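Local coordinates for protein IMPACT family member YigZ (Escherichia coli, PDB 1VI7) that is of unknown cellular role but may bind guanyl ribonucleotides and hydrolyse ribonucleoside triphosphates, at residues E187-L192 with L200-I205; H149-I154 with A172-R177; D33-A38 with V57-G62; S93-I98 with R129-Q134; V102-G107 with K118-G123. All coordinates share one frame; numbering follows the deposited sequence.

The five contacts fall into two groups, one in each part of the chain. Interactions 1 and 2 lie in the C-terminal ferredoxin-like unit, their centres about 13 Å apart; they touch where Leu200 packs on Gln150 and Ile154, and both helices cover the same sheet. Interactions 3, 4 and 5 belong to the larger N-terminal part. Interactions 3 and 4 also meet, through a probable hydrogen bond from Ile98 N to Val60 O (3.1 Å), whereas interaction 5 has its centre about 20 Å from that of each. Only interaction 5 lies across the chain's centre from interactions 1 and 2, its nearest atoms about 36 Å from interaction 1. No ligand marks an active site.

Interaction 1 of 5, residues E187-L192 with L200-I205; sequences EFSAKL and LQLLAI
Phe188 begins the contact, presenting the edge of its ring to Leu202. CE1 lies 3.9 Å from Leu202 CD1, which sits near the ring plane, and the neighbouring CD1 of the ring approaches Leu202 CD2 at 4.1 Å. With CG anti to the backbone N (chi1 -178°), the ring swings off the helix flank toward the 200-205 segment, and the two side chains meet at about a right angle. One residue on, Ser189 OG comes within 3.6 Å of Leu202 CD2. Against a methyl this is van der Waals contact; the hydroxyl has its hydrogen bond to Val185 O, one turn back. Leu192 closes the helical side. Its CG rests 3.9 Å from Leu200 CD2, while its CD2 reaches Leu202 CB at 4.1 Å, so its branches divide between two leucines that point to the same side of the segment, with Gln201 turned away between them.

Helix 185-196 and strand 203-204 are the last two elements of a βαββαβ unit of ferredoxin-like topology, and this contact folds the end of that unit back on its second helix. Leu158 and Leu180 also touch Phe188, which ties the aromatic ring to the first helix and to strand 174-180. Held almost wholly by aliphatic and aromatic carbon, with only the Ser189 oxygen added and 236 Å² buried, the contact probably owes its stability mainly to the exclusion of water.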
# COMPACT_ATOMS: atom_id res chain seq x y z
N GLU A 187 23.38 -0.04 -15.58
CA GLU A 187 24.56 -0.42 -14.81
C GLU A 187 24.54 -1.94 -14.61
O GLU A 187 25.60 -2.57 -14.64
CB GLU A 187 24.66 0.30 -13.48
CG GLU A 187 25.76 -0.26 -12.58
CD GLU A 187 25.50 -0.05 -11.10
OE1 GLU A 187 26.10 -0.76 -10.27
OE2 GLU A 187 24.66 0.85 -10.81
N PHE A 188 23.36 -2.48 -14.44
CA PHE A 188 23.16 -3.91 -14.24
C PHE A 188 23.48 -4.65 -15.54
O PHE A 188 24.19 -5.64 -15.52
CB PHE A 188 21.70 -4.17 -13.83
CG PHE A 188 21.40 -5.60 -13.55
CD1 PHE A 188 20.51 -6.30 -14.36
CD2 PHE A 188 22.03 -6.27 -12.52
CE1 PHE A 188 20.19 -7.62 -14.09
CE2 PHE A 188 21.74 -7.60 -12.25
CZ PHE A 188 20.80 -8.26 -13.02
N SER A 189 22.95 -4.16 -16.65
CA SER A 189 23.19 -4.79 -17.94
C SER A 189 24.70 -4.83 -18.17
O SER A 189 25.23 -5.90 -18.45
CB SER A 189 22.48 -4.07 -19.06
OG SER A 189 21.08 -4.21 -19.06
N ALA A 190 25.37 -3.70 -18.02
CA ALA A 190 26.83 -3.65 -18.18
C ALA A 190 27.49 -4.68 -17.27
O ALA A 190 28.24 -5.56 -17.70
CB ALA A 190 27.36 -2.27 -17.87
N LYS A 191 27.20 -4.57 -15.96
CA LYS A 191 27.78 -5.54 -15.04
C LYS A 191 27.50 -6.96 -15.56
O LYS A 191 28.41 -7.78 -15.52
CB LYS A 191 27.23 -5.39 -13.63
CG LYS A 191 28.13 -4.61 -12.68
CD LYS A 191 27.33 -3.59 -11.88
CE LYS A 191 26.99 -4.07 -10.49
NZ LYS A 191 28.21 -4.07 -9.61
N LEU A 192 26.29 -7.21 -16.00
CA LEU A 192 25.83 -8.52 -16.46
C LEU A 192 26.62 -8.99 -17.67
O LEU A 192 27.10 -10.10 -17.73
CB LEU A 192 24.35 -8.43 -16.82
CG LEU A 192 23.42 -9.59 -16.67
CD1 LEU A 192 23.06 -9.89 -15.23
CD2 LEU A 192 22.13 -9.31 -17.45
N LEU A 200 24.46 -13.15 -21.93
CA LEU A 200 23.23 -13.11 -21.13
C LEU A 200 22.32 -12.02 -21.72
O LEU A 200 22.86 -11.03 -22.22
CB LEU A 200 23.62 -12.78 -19.71
CG LEU A 200 23.37 -13.76 -18.57
CD1 LEU A 200 23.66 -15.19 -18.91
CD2 LEU A 200 24.20 -13.32 -17.35
N GLN A 201 21.02 -12.25 -21.84
CA GLN A 201 20.12 -11.27 -22.45
C GLN A 201 18.92 -10.91 -21.58
O GLN A 201 17.90 -11.59 -21.61
CB GLN A 201 19.65 -11.77 -23.82
CG GLN A 201 19.21 -10.70 -24.78
CD GLN A 201 18.67 -11.13 -26.11
OE1 GLN A 201 17.50 -10.83 -26.45
NE2 GLN A 201 19.43 -11.81 -26.96
N LEU A 202 18.98 -9.79 -20.87
CA LEU A 202 17.92 -9.27 -19.99
C LEU A 202 16.71 -8.75 -20.73
O LEU A 202 16.83 -7.80 -21.51
CB LEU A 202 18.56 -8.12 -19.19
CG LEU A 202 17.71 -7.43 -18.14
CD1 LEU A 202 17.63 -8.28 -16.89
CD2 LEU A 202 18.26 -6.04 -17.82
N LEU A 203 15.49 -9.20 -20.48
CA LEU A 203 14.35 -8.74 -21.28
C LEU A 203 13.25 -8.09 -20.47
O LEU A 203 12.99 -8.46 -19.32
CB LEU A 203 13.77 -9.93 -22.06
CG LEU A 203 14.67 -10.62 -23.08
CD1 LEU A 203 14.08 -11.98 -23.43
CD2 LEU A 203 14.82 -9.77 -24.33
N ALA A 204 12.52 -7.17 -21.07
CA ALA A 204 11.43 -6.47 -20.41
C ALA A 204 10.10 -7.18 -20.60
O ALA A 204 9.70 -7.41 -21.74
CB ALA A 204 11.34 -5.05 -20.97
N ILE A 205 9.43 -7.52 -19.52
CA ILE A 205 8.14 -8.20 -19.54
C ILE A 205 7.16 -7.57 -20.53
O ILE A 205 7.11 -6.34 -20.67
CB ILE A 205 7.47 -8.22 -18.14
CG1 ILE A 205 7.14 -6.79 -17.69
CG2 ILE A 205 8.35 -8.91 -17.11
CD1 ILE A 205 5.73 -6.34 -18.01

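Interaction 2 of 5, residues H149-I154 with A172-R177; sequences HQLTGI and AFVLLR
Leu151 CD1 rests against two strand side chains, 4.0 Å from Val174 CG1 and 4.1 Å from Leu176 CD1. The leucine leaves its helix pointing neither at the strand nor from it; the outer bonds of the side chain do the reaching, and this single methyl makes both contacts. Val174 offers the branch that lies anti to its backbone N (chi1 -175°), and its side chain runs at about a right angle to that of Leu151. Against Leu176 the leucine lies at a slant. One turn further along the helix, Ile154 turns its beta-branch to the strand: with chi1 near -61° it is CG2 that extends opposite the backbone N, and that methyl approaches Leu176 CD2 at 4.3 Å. Leu176 thus meets Leu151 most closely through CD1 and Ile154 through CD2.

Val174 and Leu176, two residues apart on the strand, both face the helix. They belong to strand 174-180, an inner strand of the four-stranded antiparallel sheet in the ferredoxin-like unit. Helix 151-160 packs on that sheet, where Leu151 also touches Tyr170 of strand 164-170, and Ile154 meets Cys146 of strand 140-146 and Phe195 of the companion helix 185-196.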
# COMPACT_ATOMS: atom_id res chain seq x y z
N HIS A 149 25.29 -22.39 -13.38
CA HIS A 149 26.59 -21.99 -12.90
C HIS A 149 26.72 -20.47 -12.86
O HIS A 149 27.80 -19.93 -12.58
CB HIS A 149 27.73 -22.59 -13.74
CG HIS A 149 27.83 -22.05 -15.11
ND1 HIS A 149 28.40 -20.82 -15.37
CD2 HIS A 149 27.38 -22.49 -16.31
CE1 HIS A 149 28.34 -20.53 -16.66
NE2 HIS A 149 27.70 -21.52 -17.26
N GLN A 150 25.69 -19.76 -13.30
CA GLN A 150 25.63 -18.32 -13.23
C GLN A 150 24.64 -17.83 -12.17
O GLN A 150 24.63 -16.66 -11.83
CB GLN A 150 25.29 -17.71 -14.58
CG GLN A 150 26.17 -18.16 -15.72
CD GLN A 150 25.61 -17.84 -17.09
OE1 GLN A 150 24.54 -18.28 -17.50
NE2 GLN A 150 26.37 -17.09 -17.86
N LEU A 151 23.86 -18.68 -11.56
CA LEU A 151 22.91 -18.30 -10.53
C LEU A 151 23.50 -17.46 -9.42
O LEU A 151 23.34 -16.23 -9.48
CB LEU A 151 22.20 -19.51 -9.95
CG LEU A 151 20.74 -19.31 -9.55
CD1 LEU A 151 19.99 -18.57 -10.64
CD2 LEU A 151 20.10 -20.67 -9.28
N THR A 152 24.22 -18.02 -8.46
CA THR A 152 24.82 -17.23 -7.39
C THR A 152 25.42 -15.93 -7.91
O THR A 152 25.10 -14.86 -7.39
CB THR A 152 25.85 -17.96 -6.54
OG1 THR A 152 27.04 -18.22 -7.28
CG2 THR A 152 25.29 -19.25 -5.97
N GLY A 153 26.25 -15.98 -8.94
CA GLY A 153 26.81 -14.79 -9.55
C GLY A 153 25.75 -13.74 -9.82
O GLY A 153 25.98 -12.56 -9.51
N ILE A 154 24.64 -14.09 -10.47
CA ILE A 154 23.60 -13.12 -10.79
C ILE A 154 22.86 -12.61 -9.56
O ILE A 154 22.57 -11.43 -9.44
CB ILE A 154 22.61 -13.65 -11.80
CG1 ILE A 154 23.30 -14.01 -13.13
CG2 ILE A 154 21.48 -12.65 -12.05
CD1 ILE A 154 22.39 -14.88 -14.00
N ALA A 172 15.75 -26.74 -18.07
CA ALA A 172 17.08 -27.17 -18.57
C ALA A 172 18.03 -25.99 -18.27
O ALA A 172 19.23 -26.13 -18.13
CB ALA A 172 17.04 -27.51 -20.03
N PHE A 173 17.44 -24.81 -18.31
CA PHE A 173 18.07 -23.55 -18.00
C PHE A 173 17.28 -22.86 -16.88
O PHE A 173 16.18 -23.31 -16.55
CB PHE A 173 18.07 -22.59 -19.18
CG PHE A 173 18.86 -23.09 -20.34
CD1 PHE A 173 18.33 -23.09 -21.62
CD2 PHE A 173 20.15 -23.56 -20.14
CE1 PHE A 173 19.10 -23.55 -22.68
CE2 PHE A 173 20.91 -24.03 -21.19
CZ PHE A 173 20.38 -24.04 -22.46
N VAL A 174 17.81 -21.72 -16.44
CA VAL A 174 17.07 -21.06 -15.34
C VAL A 174 16.26 -19.93 -15.91
O VAL A 174 16.75 -19.25 -16.82
CB VAL A 174 17.98 -20.57 -14.23
CG1 VAL A 174 17.13 -20.00 -13.08
CG2 VAL A 174 18.91 -21.65 -13.69
N LEU A 175 14.97 -19.87 -15.61
CA LEU A 175 14.19 -18.75 -16.08
C LEU A 175 13.78 -17.90 -14.86
O LEU A 175 13.09 -18.34 -13.98
CB LEU A 175 13.01 -19.00 -16.95
CG LEU A 175 12.44 -17.64 -17.49
CD1 LEU A 175 13.12 -17.33 -18.81
CD2 LEU A 175 10.94 -17.65 -17.52
N LEU A 176 14.41 -16.74 -14.85
CA LEU A 176 14.33 -15.76 -13.77
C LEU A 176 13.43 -14.58 -14.19
O LEU A 176 13.38 -14.11 -15.35
CB LEU A 176 15.75 -15.30 -13.49
CG LEU A 176 16.54 -15.46 -12.23
CD1 LEU A 176 16.46 -16.76 -11.48
CD2 LEU A 176 18.04 -15.15 -12.50
N ARG A 177 12.66 -14.10 -13.25
CA ARG A 177 11.81 -12.92 -13.36
C ARG A 177 12.43 -11.93 -12.36
O ARG A 177 12.59 -12.37 -11.20
CB ARG A 177 10.41 -13.29 -12.89
CG ARG A 177 9.43 -12.14 -12.79
CD ARG A 177 9.37 -11.38 -14.08
NE ARG A 177 8.16 -10.77 -14.47
CZ ARG A 177 6.89 -11.03 -14.29
NH1 ARG A 177 6.50 -12.08 -13.56
NH2 ARG A 177 5.97 -10.23 -14.85

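Interaction 3 of 5, residues D33-A38 with V57-G62; sequences DGVEAA and VAWVAG
The backbones of Gly34 and Ala61 come closest, with their CA atoms 5.1 Å apart, and the separation grows to 7.0 Å between the CA atoms of Ala38 and Trp59 as helix and strand diverge. The arrangement is part of a split β-α-β unit. Strand 23-31 leads into helix 34-48, which leads to strand 57-60, and strand 98-105 lies between the two parallel strands, antiparallel to both. Gly34 has a positive phi (87°) at the turn into the helix, a conformation that favours glycine. Ala61 CB packs against its backbone, at 3.8 Å from Gly34 N and at 3.9 Å from Gly34 CA.

Further along, the indole of Trp59 receives two side chains of the helix. Its chi1 of 67° sets CG between the backbone N and the carbonyl carbon and turns the ring system across the helical flank. Val35 and Ala38, three residues apart and so on the same side of the helix, both touch it. Val35 CG1, the methyl opposite the backbone N, approaches CZ2 of the Trp59 six-membered ring at 4.0 Å, on a slanting line. Thr99 of strand 98-105 touches both Ala38 and Trp59 and ties the pair to the central strand. On the same strand as the tryptophan, Ala58 packs on helix 84-93, evidence that the sheet is covered on both faces. Over the indole the methyl of Ala38 makes a CH-pi contact: CB lies 4.1 Å from the centroid of the Trp59 five-membered ring, 23° off its normal.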
# COMPACT_ATOMS: atom_id res chain seq x y z
N ASP A 33 0.66 -1.79 2.52
CA ASP A 33 0.81 -2.19 1.11
C ASP A 33 0.04 -3.52 0.93
O ASP A 33 0.26 -4.50 1.66
CB ASP A 33 2.22 -2.27 0.62
CG ASP A 33 2.39 -2.65 -0.84
OD1 ASP A 33 3.53 -2.58 -1.37
OD2 ASP A 33 1.39 -3.01 -1.50
N GLY A 34 -1.05 -3.40 0.16
CA GLY A 34 -1.96 -4.45 -0.15
C GLY A 34 -3.09 -4.66 0.85
O GLY A 34 -3.07 -4.28 2.02
N VAL A 35 -4.02 -5.52 0.40
CA VAL A 35 -5.20 -5.88 1.14
C VAL A 35 -4.94 -6.64 2.41
O VAL A 35 -5.68 -6.46 3.40
CB VAL A 35 -6.19 -6.65 0.24
CG1 VAL A 35 -7.52 -6.85 0.93
CG2 VAL A 35 -6.34 -5.92 -1.09
N GLU A 36 -3.92 -7.52 2.47
CA GLU A 36 -3.69 -8.25 3.74
C GLU A 36 -3.29 -7.19 4.78
O GLU A 36 -3.91 -7.09 5.84
CB GLU A 36 -2.64 -9.33 3.65
CG GLU A 36 -2.62 -10.40 4.74
CD GLU A 36 -1.30 -11.15 4.86
OE1 GLU A 36 -1.04 -12.12 4.10
OE2 GLU A 36 -0.49 -10.79 5.73
N ALA A 37 -2.37 -6.33 4.34
CA ALA A 37 -1.86 -5.24 5.16
C ALA A 37 -3.01 -4.43 5.75
O ALA A 37 -3.08 -4.24 6.96
CB ALA A 37 -0.93 -4.38 4.35
N ALA A 38 -3.94 -4.01 4.89
CA ALA A 38 -5.11 -3.28 5.36
C ALA A 38 -5.84 -4.06 6.45
O ALA A 38 -6.10 -3.61 7.58
CB ALA A 38 -6.04 -3.04 4.18
N VAL A 57 -14.00 1.29 8.11
CA VAL A 57 -12.74 1.15 7.41
C VAL A 57 -12.76 1.74 6.01
O VAL A 57 -13.81 1.70 5.38
CB VAL A 57 -12.47 -0.38 7.19
CG1 VAL A 57 -11.08 -0.64 6.64
CG2 VAL A 57 -12.73 -1.18 8.46
N ALA A 58 -11.60 1.83 5.37
CA ALA A 58 -11.47 2.33 4.00
C ALA A 58 -9.98 2.26 3.62
O ALA A 58 -9.17 2.42 4.56
CB ALA A 58 -11.89 3.79 3.95
N TRP A 59 -9.65 2.05 2.36
CA TRP A 59 -8.24 1.97 1.98
C TRP A 59 -8.05 2.15 0.48
O TRP A 59 -9.04 2.18 -0.24
CB TRP A 59 -7.64 0.66 2.46
CG TRP A 59 -8.12 -0.59 1.81
CD1 TRP A 59 -7.78 -1.06 0.57
CD2 TRP A 59 -9.01 -1.58 2.35
NE1 TRP A 59 -8.41 -2.24 0.30
CE2 TRP A 59 -9.18 -2.58 1.39
CE3 TRP A 59 -9.68 -1.70 3.57
CZ2 TRP A 59 -9.98 -3.70 1.58
CZ3 TRP A 59 -10.49 -2.80 3.77
CH2 TRP A 59 -10.62 -3.80 2.79
N VAL A 60 -6.84 2.30 0.05
CA VAL A 60 -6.39 2.41 -1.37
C VAL A 60 -5.10 1.62 -1.33
O VAL A 60 -4.41 1.84 -0.30
CB VAL A 60 -6.10 3.92 -1.58
CG1 VAL A 60 -4.62 4.20 -1.78
CG2 VAL A 60 -6.88 4.60 -2.65
N ALA A 61 -4.77 0.78 -2.26
CA ALA A 61 -3.43 0.09 -2.01
C ALA A 61 -2.42 0.65 -3.00
O ALA A 61 -1.49 0.06 -3.47
CB ALA A 61 -3.51 -1.35 -1.89
N GLY A 62 -2.69 1.94 -3.19
CA GLY A 62 -2.05 2.85 -3.99
C GLY A 62 -1.26 2.30 -5.16
O GLY A 62 -0.35 1.56 -5.11

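Interaction 4 of 5, residues S93-I98 with R129-Q134; sequences SGVGEI and RQLTTQ
Ile98 and Leu131 both place a gamma carbon opposite the backbone N, with chi1 of 173° for CG1 of the isoleucine and 178° for CG of the leucine. Each residue already directs its CB at the other segment, and these torsions prolong the side chains outward. The isoleucine continues straight at its second torsion (chi2 169°), which carries CD1 out to Leu131. They meet tip to tip, Ile98 CD1 lying 3.6 Å from Leu131 CD2. The same CD2 methyl of Leu131 is approached by Val95 CG1 at 4.2 Å, so one branch of the leucine serves two partners. The other methyl of Val95, CG2, lies 4.1 Å from Thr133 CG2; the two side chains run at a slant, and the threonine takes part through its methyl rather than through its hydroxyl. Leu131 and Thr133, alternate residues, face the loop together.

Pro10 of strand 7-10 touches both Ile98 and Leu131 and extends this apolar cluster. The connection begins at Gly94, the first residue after helix 84-93 to leave helical angles, with a positive phi. Within it Glu97 adopts a left-handed backbone conformation and sends its carboxylate away from the contact, to a hydrogen bond with His31 NE2.

The arrangement is that of a helix-loop-strand connection, from helix 84-93 to strand 98-105, covered by the two-stranded antiparallel sheet that strand 133-136 forms with strand 7-10 near the N-terminus.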
# COMPACT_ATOMS: atom_id res chain seq x y z
N SER A 93 -6.52 12.75 -1.09
CA SER A 93 -5.16 13.00 -0.71
C SER A 93 -4.12 12.76 -1.79
O SER A 93 -3.13 13.53 -1.87
CB SER A 93 -4.77 12.24 0.54
OG SER A 93 -5.37 10.98 0.56
N GLY A 94 -4.26 11.67 -2.53
CA GLY A 94 -3.31 11.37 -3.61
C GLY A 94 -2.08 10.68 -2.98
O GLY A 94 -0.94 11.10 -3.14
N VAL A 95 -2.39 9.83 -2.02
CA VAL A 95 -1.42 9.05 -1.28
C VAL A 95 -1.77 7.57 -1.46
O VAL A 95 -2.87 7.14 -1.09
CB VAL A 95 -1.42 9.42 0.22
CG1 VAL A 95 -0.62 8.46 1.06
CG2 VAL A 95 -0.96 10.86 0.40
N GLY A 96 -0.82 6.84 -2.03
CA GLY A 96 -1.03 5.42 -2.27
C GLY A 96 -0.79 4.58 -1.04
O GLY A 96 -0.25 5.03 -0.03
N GLU A 97 -1.32 3.34 -1.03
CA GLU A 97 -0.94 2.40 0.01
C GLU A 97 -1.26 2.85 1.42
O GLU A 97 -0.44 2.70 2.34
CB GLU A 97 0.58 2.17 -0.06
CG GLU A 97 1.13 1.70 -1.39
CD GLU A 97 2.60 1.37 -1.38
OE1 GLU A 97 3.16 1.23 -2.49
OE2 GLU A 97 3.20 1.29 -0.27
N ILE A 98 -2.51 3.22 1.67
CA ILE A 98 -2.89 3.65 3.03
C ILE A 98 -4.28 3.12 3.37
O ILE A 98 -5.13 3.07 2.49
CB ILE A 98 -2.85 5.18 3.12
CG1 ILE A 98 -3.40 5.71 4.43
CG2 ILE A 98 -3.58 5.77 1.94
CD1 ILE A 98 -3.15 7.18 4.68
N ARG A 129 -4.37 15.66 7.71
CA ARG A 129 -3.63 16.88 7.92
C ARG A 129 -2.35 16.60 8.72
O ARG A 129 -1.50 17.48 8.82
CB ARG A 129 -4.42 17.96 8.64
CG ARG A 129 -5.50 18.69 7.95
CD ARG A 129 -6.39 19.45 8.95
NE ARG A 129 -7.73 19.67 8.41
CZ ARG A 129 -8.00 20.52 7.42
NH1 ARG A 129 -9.24 20.66 6.97
NH2 ARG A 129 -7.03 21.27 6.89
N GLN A 130 -2.25 15.51 9.45
CA GLN A 130 -1.02 15.24 10.20
C GLN A 130 -0.19 14.11 9.61
O GLN A 130 0.81 13.71 10.23
CB GLN A 130 -1.36 14.98 11.68
CG GLN A 130 -2.31 15.99 12.25
CD GLN A 130 -2.73 15.84 13.68
OE1 GLN A 130 -3.82 16.35 14.03
NE2 GLN A 130 -1.92 15.21 14.53
N LEU A 131 -0.54 13.56 8.46
CA LEU A 131 0.17 12.47 7.85
C LEU A 131 1.46 12.93 7.20
O LEU A 131 1.50 13.91 6.42
CB LEU A 131 -0.73 11.75 6.81
CG LEU A 131 -0.09 10.58 6.06
CD1 LEU A 131 0.25 9.46 7.03
CD2 LEU A 131 -0.92 10.04 4.94
N THR A 132 2.54 12.26 7.54
CA THR A 132 3.87 12.53 6.95
C THR A 132 4.09 11.52 5.84
O THR A 132 3.68 10.35 6.02
CB THR A 132 4.97 12.45 8.01
OG1 THR A 132 5.25 11.10 8.42
CG2 THR A 132 4.53 13.27 9.23
N THR A 133 4.68 11.90 4.73
CA THR A 133 4.82 10.98 3.61
C THR A 133 6.22 10.76 3.11
O THR A 133 7.20 11.26 3.64
CB THR A 133 3.93 11.48 2.44
OG1 THR A 133 4.09 12.90 2.30
CG2 THR A 133 2.46 11.18 2.66
N GLN A 134 6.35 9.93 2.07
CA GLN A 134 7.62 9.65 1.40
C GLN A 134 7.41 9.11 -0.01
O GLN A 134 6.57 8.23 -0.21
CB GLN A 134 8.49 8.68 2.18
CG GLN A 134 7.74 7.52 2.81
CD GLN A 134 8.68 6.45 3.34
OE1 GLN A 134 8.86 6.27 4.54
NE2 GLN A 134 9.29 5.73 2.39

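Interaction 5 of 5, residues V102-G107 with K118-G123; sequences VVRYYG and KAYGGG
The Tyr120 ring turns one edge to Val102, whose CB lies close to the ring plane, 3.5 Å from CD1 and 3.6 Å from CE1. Val102 CG1 stands off the ring plane, 3.6 Å from Tyr120 CD1, and the valine and the ring meet at a slant. The guanidinium of Arg104 is a second flat group: its plane stands 87° from that of the Tyr120 ring, and one of its faces takes Tyr106 CD1, 3.8 Å above the plane and offset toward the rim. The Tyr106 ring in turn has Arg104 NH2 at its edge, in its plane.

At the outer end of Tyr120 the hydroxyl is lodged beside the aliphatic stem of Arg104, with OH 3.4 Å from Arg104 CB and 3.7 Å from Arg104 CD. The arginine chain is extended from CG to NE, its CG opposite the backbone N (chi1 -163°), and it passes the tyrosine at about a right angle. Helix 113-128 packs here on strand 98-105, the middle strand of the five-stranded antiparallel sheet, in a unit probably related to the ribosomal protein S5 domain 2-like fold. Helix 84-93 lies on the same face, and its Met86 touches both Val102 and Tyr120.

The hydroxyl meets only carbons of the arginine stem here, yet the polar ends of the two side chains converge on one carboxylate oxygen: Glu77 OE1 accepts a hydrogen bond from Tyr120 OH and forms a salt bridge with Arg104 NH1.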
# COMPACT_ATOMS: atom_id res chain seq x y z
N VAL A 102 -12.05 4.33 11.51
CA VAL A 102 -12.66 5.21 12.55
C VAL A 102 -13.23 4.27 13.60
O VAL A 102 -13.38 3.07 13.27
CB VAL A 102 -13.59 6.22 11.94
CG1 VAL A 102 -13.97 7.32 12.94
CG2 VAL A 102 -12.92 6.89 10.73
N VAL A 103 -13.13 4.58 14.88
CA VAL A 103 -13.56 3.70 15.97
C VAL A 103 -14.67 4.40 16.73
O VAL A 103 -14.48 5.51 17.25
CB VAL A 103 -12.37 3.34 16.87
CG1 VAL A 103 -12.78 2.73 18.20
CG2 VAL A 103 -11.46 2.34 16.13
N ARG A 104 -15.90 3.82 16.77
CA ARG A 104 -16.92 4.60 17.44
C ARG A 104 -17.37 4.09 18.78
O ARG A 104 -17.85 2.99 18.98
CB ARG A 104 -18.11 4.95 16.54
CG ARG A 104 -18.93 6.10 17.17
CD ARG A 104 -20.32 6.13 16.62
NE ARG A 104 -21.18 7.19 17.14
CZ ARG A 104 -22.45 7.29 16.70
NH1 ARG A 104 -22.87 6.40 15.80
NH2 ARG A 104 -23.26 8.23 17.13
N TYR A 105 -17.27 4.98 19.76
CA TYR A 105 -17.77 4.77 21.11
C TYR A 105 -19.06 5.62 21.24
O TYR A 105 -18.96 6.85 21.22
CB TYR A 105 -16.74 5.22 22.13
CG TYR A 105 -15.53 4.35 22.37
CD1 TYR A 105 -15.54 3.33 23.32
CD2 TYR A 105 -14.31 4.61 21.73
CE1 TYR A 105 -14.42 2.56 23.55
CE2 TYR A 105 -13.18 3.84 21.97
CZ TYR A 105 -13.25 2.81 22.88
OH TYR A 105 -12.14 2.03 23.12
N TYR A 106 -20.22 4.99 21.19
CA TYR A 106 -21.49 5.70 21.28
C TYR A 106 -21.60 6.47 22.60
O TYR A 106 -21.34 5.92 23.67
CB TYR A 106 -22.68 4.76 21.14
CG TYR A 106 -24.05 5.40 21.17
CD1 TYR A 106 -24.38 6.38 20.25
CD2 TYR A 106 -25.04 5.00 22.06
CE1 TYR A 106 -25.63 6.97 20.25
CE2 TYR A 106 -26.30 5.57 22.05
CZ TYR A 106 -26.59 6.54 21.13
OH TYR A 106 -27.84 7.13 21.09
N GLY A 107 -22.04 7.73 22.51
CA GLY A 107 -22.16 8.54 23.68
C GLY A 107 -23.50 8.71 24.30
O GLY A 107 -23.61 9.51 25.25
N LYS A 118 -19.89 13.71 8.65
CA LYS A 118 -18.82 14.63 9.07
C LYS A 118 -17.94 14.01 10.15
O LYS A 118 -16.80 14.45 10.39
CB LYS A 118 -19.36 15.98 9.47
CG LYS A 118 -20.56 16.50 8.73
CD LYS A 118 -20.25 17.46 7.58
CE LYS A 118 -21.48 17.64 6.69
NZ LYS A 118 -22.65 18.21 7.44
N ALA A 119 -18.39 12.93 10.77
CA ALA A 119 -17.62 12.29 11.82
C ALA A 119 -16.65 11.27 11.22
O ALA A 119 -15.57 11.03 11.76
CB ALA A 119 -18.51 11.64 12.86
N TYR A 120 -17.03 10.70 10.10
CA TYR A 120 -16.22 9.70 9.44
C TYR A 120 -15.36 10.31 8.36
O TYR A 120 -14.14 10.14 8.42
CB TYR A 120 -17.13 8.60 8.90
CG TYR A 120 -17.66 7.74 10.04
CD1 TYR A 120 -16.77 6.90 10.70
CD2 TYR A 120 -18.98 7.80 10.47
CE1 TYR A 120 -17.21 6.12 11.75
CE2 TYR A 120 -19.40 7.04 11.54
CZ TYR A 120 -18.52 6.19 12.16
OH TYR A 120 -18.92 5.40 13.22
N GLY A 121 -15.98 10.94 7.37
CA GLY A 121 -15.24 11.60 6.30
C GLY A 121 -14.28 12.60 6.95
O GLY A 121 -13.05 12.49 6.86
N GLY A 122 -14.84 13.50 7.74
CA GLY A 122 -14.10 14.49 8.48
C GLY A 122 -12.98 13.95 9.35
O GLY A 122 -11.99 14.62 9.62
N GLY A 123 -13.22 12.80 9.98
CA GLY A 123 -12.24 12.14 10.82
C GLY A 123 -11.01 11.79 9.98
O GLY A 123 -9.90 12.21 10.33